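Local atomic coordinates of gingipain R2 Pro-Domain (PDB entry 4IEF), a protein that probably keeps the arginine-specific cysteine protease gingipain R2 inactive until this pro-domain is cleaved from the zymogen. Residues G45-P50 against L97-K102; Q41-V46 against Y116-S121; S72-E77 against S201-Y206. One frame throughout, in Å; residues are numbered along the deposited sequence.

Overall arrangement
Interactions 1 and 2 lie together at one end of an elongated beta-rich domain, and interaction 3 lies on the opposite side of its centre. The first two have centres about 7 Å apart and share Gly-45 and Val-46. They dock two parts of the long loop between strands 79-93 and 133-141 on the hairpin of strands 36-42 and 45-51, with Ala-47 CB touching Tyr-118 OH between them. Interaction 3, whose centre is about 34 Å from that of interaction 1, fastens the C-terminal region to strand 69-74 of the larger sheet; its Phe-203 side chain is about 10 Å from a bound calcium ion. All three have residues within reach of a second protein chain.

Interaction 1. Residues G45-P50 against L97-K102; sequences GVAQVP and LIAPSK
Gln-48 is gripped through its backbone by residues on both sides of Ile-98. Its N donates to Leu-97 O over 2.7 Å, approaching in the plane of that carbonyl. Its own O accepts from Ala-99 N at 2.9 Å in an almost straight bond (178° at the hydrogen), although the donor stands above the carbonyl plane. This pattern is a single parallel bridge. Beside it, the methyl of Ala-47 lies against the loop backbone, 3.6 Å from CB to Ala-99 CA. Leu-97 carries CG anti to its backbone N (chi1 175°), and CG meets Ala-47 CB at 3.8 Å, while CD2 reaches Val-46 O at 3.4 Å. Farther along the strand, Val-49 CG2 meets Ala-99 CB at 3.7 Å and Pro-50 CG touches Ile-98 CD1 at 3.8 Å. In the next shell, backbone bonds tie Ala-47 to Val-40 and Val-49 to Thr-38 on strand 36-42, Ala-99 is bonded to Ile-65, and Tyr-122 OH holds Ile-98 O. Strand 45-51 thus uses one edge for its hairpin partner and Gln-48 for the loop; two direct backbone bonds fix the alignment, and the methyls of Ala-47 and Ala-99 meet between the chains, with larger apolar groups around them.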
# COMPACT_ATOMS: atom_id res chain seq x y z
N GLY A 45 32.21 16.24 -18.62
CA GLY A 45 31.55 16.25 -19.93
C GLY A 45 30.24 15.50 -19.92
O GLY A 45 29.64 15.31 -18.86
N VAL A 46 29.79 15.05 -21.10
CA VAL A 46 28.53 14.30 -21.24
C VAL A 46 28.73 12.88 -20.73
O VAL A 46 29.58 12.15 -21.23
CB VAL A 46 27.97 14.31 -22.68
CG1 VAL A 46 26.70 13.46 -22.79
CG2 VAL A 46 27.69 15.72 -23.13
N ALA A 47 27.93 12.51 -19.72
CA ALA A 47 27.93 11.20 -19.11
C ALA A 47 26.60 10.50 -19.41
O ALA A 47 25.63 11.16 -19.76
CB ALA A 47 28.16 11.31 -17.62
N GLN A 48 26.57 9.16 -19.29
CA GLN A 48 25.38 8.38 -19.61
C GLN A 48 24.69 7.82 -18.37
O GLN A 48 25.34 7.23 -17.51
CB GLN A 48 25.74 7.22 -20.56
CG GLN A 48 26.34 7.65 -21.91
CD GLN A 48 25.46 8.57 -22.72
OE1 GLN A 48 24.25 8.38 -22.84
NE2 GLN A 48 26.06 9.60 -23.30
N VAL A 49 23.36 8.00 -18.31
CA VAL A 49 22.52 7.45 -17.25
C VAL A 49 21.88 6.18 -17.84
O VAL A 49 21.02 6.28 -18.73
CB VAL A 49 21.47 8.44 -16.66
CG1 VAL A 49 20.53 7.73 -15.68
CG2 VAL A 49 22.13 9.62 -15.99
N PRO A 50 22.31 4.97 -17.42
CA PRO A 50 21.72 3.75 -17.98
C PRO A 50 20.34 3.46 -17.38
O PRO A 50 20.11 3.72 -16.21
CB PRO A 50 22.72 2.65 -17.60
CG PRO A 50 23.86 3.35 -16.89
CD PRO A 50 23.34 4.65 -16.41
N LEU A 97 31.43 6.96 -20.53
CA LEU A 97 31.44 7.73 -19.30
C LEU A 97 30.07 7.55 -18.65
O LEU A 97 29.08 8.05 -19.18
CB LEU A 97 31.79 9.21 -19.54
CG LEU A 97 31.71 10.16 -18.32
CD1 LEU A 97 32.76 9.82 -17.27
CD2 LEU A 97 31.85 11.60 -18.74
N ILE A 98 30.01 6.76 -17.56
CA ILE A 98 28.78 6.51 -16.81
C ILE A 98 28.64 7.62 -15.78
O ILE A 98 29.61 7.93 -15.08
CB ILE A 98 28.74 5.09 -16.18
CG1 ILE A 98 28.70 3.98 -17.27
CG2 ILE A 98 27.60 4.91 -15.14
CD1 ILE A 98 27.43 3.88 -18.18
N ALA A 99 27.43 8.22 -15.70
CA ALA A 99 27.11 9.30 -14.78
C ALA A 99 27.19 8.85 -13.31
O ALA A 99 26.82 7.71 -13.00
CB ALA A 99 25.72 9.83 -15.08
N PRO A 100 27.66 9.73 -12.39
CA PRO A 100 27.73 9.34 -10.98
C PRO A 100 26.36 9.48 -10.30
O PRO A 100 25.56 10.33 -10.68
CB PRO A 100 28.76 10.30 -10.40
CG PRO A 100 28.63 11.52 -11.23
CD PRO A 100 28.12 11.12 -12.58
N SER A 101 26.09 8.63 -9.31
CA SER A 101 24.81 8.66 -8.61
C SER A 101 24.67 9.90 -7.74
O SER A 101 25.63 10.36 -7.13
CB SER A 101 24.62 7.41 -7.77
OG SER A 101 23.34 7.40 -7.16
N LYS A 102 23.45 10.45 -7.71
CA LYS A 102 23.08 11.59 -6.88
C LYS A 102 22.68 11.10 -5.48
O LYS A 102 22.49 11.90 -4.56
CB LYS A 102 21.92 12.38 -7.52
CG LYS A 102 22.29 13.16 -8.76
CD LYS A 102 21.12 13.99 -9.23
CE LYS A 102 21.42 14.65 -10.56
NZ LYS A 102 20.32 15.55 -10.99

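Interaction 2. Residues Q41-V46 against Y116-S121; sequences QTSKGV and YVYGQS
Tyr-118 lies against the turn of the hairpin, with the Lys-44 chain crossing obliquely over one face of its ring and Thr-42 at its hydroxyl. From CB outward, Tyr-118 first meets the far part of the lysine: CB is 3.9 Å from Lys-44 CE, which also lies against CG. Over the middle of the ring, Lys-44 CD sits on one face, 3.6 Å from the centroid and only 5° off the normal, a CH-pi contact. The ammonium beyond it is distant and adds at most a weak attraction. CD1 has Ser-43 OG near the ring edge at 3.7 Å, and CE1 comes next to Thr-42 OG1, which lies in the ring plane. At the tip, Tyr-118 OH donates to Thr-42 OG1 over 2.7 Å. With chi1 at 79°, that oxygen lies between the threonine's backbone N and carbonyl carbon; it in turn donates to Gly-45 O at 2.6 Å, closing across the type I turn from Thr-42 to Gly-45. The methyl branch, Thr-42 CG2, packs on Tyr-116 CB at 3.6 Å. Two waters add to the join, one linking Gln-41 O with Tyr-116 N, the other Ser-43 OG with Tyr-118 N. Two consecutive hydrogen bonds, Tyr-118 to Thr-42 and Thr-42 to the Gly-45 carbonyl, therefore couple the loop to the hairpin tip, while the lysine contributes mainly its aliphatic chain at this surface contact.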
# COMPACT_ATOMS: atom_id res chain seq x y z
N GLN A 41 24.63 16.31 -18.37
CA GLN A 41 25.69 17.30 -18.21
C GLN A 41 26.47 17.06 -16.93
O GLN A 41 25.89 17.06 -15.84
CB GLN A 41 25.10 18.72 -18.20
CG GLN A 41 26.14 19.82 -18.36
CD GLN A 41 25.53 21.16 -18.70
OE1 GLN A 41 24.63 21.66 -18.01
NE2 GLN A 41 26.04 21.78 -19.75
N THR A 42 27.80 16.87 -17.05
CA THR A 42 28.63 16.71 -15.86
C THR A 42 29.92 17.53 -16.01
O THR A 42 30.22 18.00 -17.11
CB THR A 42 28.93 15.22 -15.53
OG1 THR A 42 29.97 14.72 -16.36
CG2 THR A 42 27.71 14.31 -15.59
N SER A 43 30.69 17.66 -14.91
CA SER A 43 31.98 18.35 -14.86
C SER A 43 33.02 17.67 -15.77
O SER A 43 33.94 18.34 -16.24
CB SER A 43 32.50 18.40 -13.43
OG SER A 43 32.61 17.10 -12.87
N LYS A 44 32.88 16.35 -16.01
CA LYS A 44 33.77 15.56 -16.86
C LYS A 44 33.22 15.44 -18.30
O LYS A 44 33.73 14.65 -19.10
CB LYS A 44 34.01 14.16 -16.26
CG LYS A 44 34.84 14.16 -14.98
CD LYS A 44 35.01 12.75 -14.43
CE LYS A 44 35.69 12.72 -13.08
NZ LYS A 44 37.13 13.06 -13.15
N GLY A 45 32.21 16.24 -18.62
CA GLY A 45 31.55 16.25 -19.93
C GLY A 45 30.24 15.50 -19.92
O GLY A 45 29.64 15.31 -18.86
N VAL A 46 29.79 15.05 -21.10
CA VAL A 46 28.53 14.30 -21.24
C VAL A 46 28.73 12.88 -20.73
O VAL A 46 29.58 12.15 -21.23
CB VAL A 46 27.97 14.31 -22.68
CG1 VAL A 46 26.70 13.46 -22.79
CG2 VAL A 46 27.69 15.72 -23.13
N TYR A 116 25.49 16.34 -11.01
CA TYR A 116 26.14 15.04 -10.96
C TYR A 116 27.57 15.28 -10.47
O TYR A 116 28.32 16.02 -11.10
CB TYR A 116 26.11 14.38 -12.35
CG TYR A 116 24.74 13.88 -12.76
CD1 TYR A 116 23.88 14.68 -13.51
CD2 TYR A 116 24.31 12.61 -12.42
CE1 TYR A 116 22.62 14.21 -13.90
CE2 TYR A 116 23.06 12.13 -12.80
CZ TYR A 116 22.21 12.94 -13.54
OH TYR A 116 20.97 12.46 -13.90
N VAL A 117 27.92 14.74 -9.29
CA VAL A 117 29.24 14.92 -8.69
C VAL A 117 29.93 13.55 -8.59
O VAL A 117 29.36 12.58 -8.07
CB VAL A 117 29.17 15.68 -7.32
CG1 VAL A 117 28.22 15.02 -6.33
CG2 VAL A 117 30.55 15.89 -6.71
N TYR A 118 31.16 13.48 -9.11
CA TYR A 118 31.98 12.27 -9.11
C TYR A 118 32.69 12.11 -7.77
O TYR A 118 33.28 13.07 -7.26
CB TYR A 118 33.01 12.31 -10.26
CG TYR A 118 32.38 12.30 -11.63
CD1 TYR A 118 32.05 13.48 -12.28
CD2 TYR A 118 32.14 11.10 -12.30
CE1 TYR A 118 31.47 13.48 -13.55
CE2 TYR A 118 31.58 11.08 -13.57
CZ TYR A 118 31.23 12.27 -14.19
OH TYR A 118 30.66 12.27 -15.44
N GLY A 119 32.61 10.91 -7.20
CA GLY A 119 33.27 10.57 -5.94
C GLY A 119 34.65 9.99 -6.17
O GLY A 119 35.07 9.86 -7.32
N GLN A 120 35.35 9.62 -5.07
CA GLN A 120 36.70 9.05 -5.11
C GLN A 120 36.74 7.69 -5.82
O GLN A 120 37.79 7.30 -6.34
CB GLN A 120 37.26 8.93 -3.68
CG GLN A 120 38.61 9.64 -3.47
CD GLN A 120 39.77 8.97 -4.20
OE1 GLN A 120 40.39 9.55 -5.10
NE2 GLN A 120 40.12 7.76 -3.78
N SER A 121 35.59 6.97 -5.86
CA SER A 121 35.42 5.67 -6.51
C SER A 121 35.79 5.72 -8.01
O SER A 121 36.14 4.69 -8.58
CB SER A 121 33.99 5.18 -6.33
OG SER A 121 33.04 6.06 -6.91
O HOH W 1 25.83 17.74 -13.22
O HOH W 2 32.03 16.35 -10.23

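Interaction 3. Residues S72-E77 against S201-Y206; sequences SLAVSE and SVFMNY
A side-chain amide docks here on the backbone of a strand, where the segment following helix 196-202 meets residues 72-74 of strand 69-74 in the larger antiparallel sheet. Asn-205 grips both polar backbone atoms of Ala-74: OD1 accepts from Ala-74 N at 2.7 Å, and ND2 donates to Ala-74 O at 2.9 Å. Both bonds lie on carbonyl lone pairs, and Ala-74 O is only 4° out of the asparagine amide plane, so the pair should hold that group against rotation. One residue earlier, Met-204 N makes a weak bond to Ser-72 O. Phe-203, the first residue to leave the helical conformation, has its ring between Ala-74 CA over one face and Val-202 CG1 over the other, the latter 3.8 Å above the plane; its CD2 comes within 3.4 Å of Leu-73 C. Leu-73 CD2 packs on Met-204 CG at 3.8 Å, and a water joins Ser-72 N to Val-202 O. Ser-72 OG turns instead to an acidic side chain of a second protein chain. Through its two bonds the Asn-205 amide stands in for the N-H and C=O of one residue on a neighbouring antiparallel strand, closing the C-terminal segment onto the pro-domain sheet.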
# COMPACT_ATOMS: atom_id res chain seq x y z
N SER A 72 11.63 -11.00 -5.32
CA SER A 72 11.40 -11.65 -4.03
C SER A 72 11.16 -13.14 -4.20
O SER A 72 10.48 -13.57 -5.14
CB SER A 72 10.22 -11.01 -3.31
OG SER A 72 10.47 -9.64 -3.06
N LEU A 73 11.74 -13.92 -3.29
CA LEU A 73 11.59 -15.37 -3.29
C LEU A 73 11.18 -15.89 -1.93
O LEU A 73 11.67 -15.40 -0.91
CB LEU A 73 12.90 -16.06 -3.71
CG LEU A 73 13.43 -15.85 -5.14
CD1 LEU A 73 14.90 -16.23 -5.23
CD2 LEU A 73 12.60 -16.63 -6.17
N ALA A 74 10.28 -16.89 -1.92
CA ALA A 74 9.91 -17.63 -0.72
C ALA A 74 11.10 -18.58 -0.44
O ALA A 74 11.44 -19.39 -1.32
CB ALA A 74 8.60 -18.38 -0.94
N VAL A 75 11.80 -18.40 0.69
CA VAL A 75 13.03 -19.17 0.99
C VAL A 75 12.87 -20.12 2.22
O VAL A 75 11.75 -20.33 2.70
CB VAL A 75 14.27 -18.22 1.15
CG1 VAL A 75 14.63 -17.53 -0.16
CG2 VAL A 75 14.07 -17.20 2.28
N SER A 76 14.00 -20.71 2.69
CA SER A 76 14.05 -21.63 3.84
C SER A 76 13.56 -20.95 5.12
O SER A 76 13.76 -19.76 5.30
CB SER A 76 15.47 -22.16 4.04
OG SER A 76 15.54 -23.02 5.17
N GLU A 77 12.94 -21.74 6.00
CA GLU A 77 12.37 -21.27 7.26
C GLU A 77 13.43 -21.15 8.37
O GLU A 77 13.26 -20.32 9.27
CB GLU A 77 11.26 -22.24 7.72
CG GLU A 77 10.02 -22.27 6.83
CD GLU A 77 10.12 -22.97 5.48
OE1 GLU A 77 10.88 -23.96 5.37
OE2 GLU A 77 9.43 -22.52 4.54
N SER A 201 1.65 -13.08 -5.31
CA SER A 201 2.03 -11.83 -5.98
C SER A 201 3.39 -11.30 -5.54
O SER A 201 4.08 -10.68 -6.34
CB SER A 201 0.96 -10.76 -5.76
OG SER A 201 0.74 -10.52 -4.38
N VAL A 202 3.79 -11.52 -4.27
CA VAL A 202 5.07 -11.06 -3.74
C VAL A 202 6.20 -12.00 -4.21
O VAL A 202 7.19 -11.53 -4.75
CB VAL A 202 5.04 -10.89 -2.19
CG1 VAL A 202 6.44 -10.77 -1.59
CG2 VAL A 202 4.19 -9.70 -1.77
N PHE A 203 6.03 -13.33 -4.00
CA PHE A 203 7.05 -14.32 -4.34
C PHE A 203 6.79 -14.94 -5.71
O PHE A 203 5.70 -15.45 -5.97
CB PHE A 203 7.13 -15.41 -3.25
CG PHE A 203 7.21 -14.88 -1.84
CD1 PHE A 203 6.14 -15.05 -0.96
CD2 PHE A 203 8.33 -14.18 -1.40
CE1 PHE A 203 6.20 -14.54 0.34
CE2 PHE A 203 8.39 -13.68 -0.09
CZ PHE A 203 7.33 -13.87 0.77
N MET A 204 7.80 -14.89 -6.60
CA MET A 204 7.70 -15.44 -7.95
C MET A 204 7.85 -16.99 -7.98
O MET A 204 7.57 -17.60 -9.01
CB MET A 204 8.69 -14.76 -8.93
CG MET A 204 10.18 -14.98 -8.63
SD MET A 204 11.29 -14.11 -9.80
CE MET A 204 11.01 -15.06 -11.30
N ASN A 205 8.21 -17.61 -6.84
CA ASN A 205 8.39 -19.06 -6.72
C ASN A 205 7.35 -19.71 -5.78
O ASN A 205 7.44 -20.92 -5.54
CB ASN A 205 9.81 -19.37 -6.22
CG ASN A 205 10.06 -18.99 -4.78
OD1 ASN A 205 9.69 -17.90 -4.33
ND2 ASN A 205 10.66 -19.89 -4.03
N TYR A 206 6.36 -18.94 -5.28
CA TYR A 206 5.34 -19.44 -4.34
C TYR A 206 4.40 -20.49 -4.95
O TYR A 206 4.23 -21.55 -4.35
CB TYR A 206 4.53 -18.29 -3.71
CG TYR A 206 3.63 -18.75 -2.58
CD1 TYR A 206 4.16 -19.07 -1.33
CD2 TYR A 206 2.26 -18.92 -2.77
CE1 TYR A 206 3.35 -19.53 -0.29
CE2 TYR A 206 1.44 -19.38 -1.74
CZ TYR A 206 1.99 -19.68 -0.50
OH TYR A 206 1.19 -20.13 0.52
O HOH W 3 9.23 -10.91 -6.61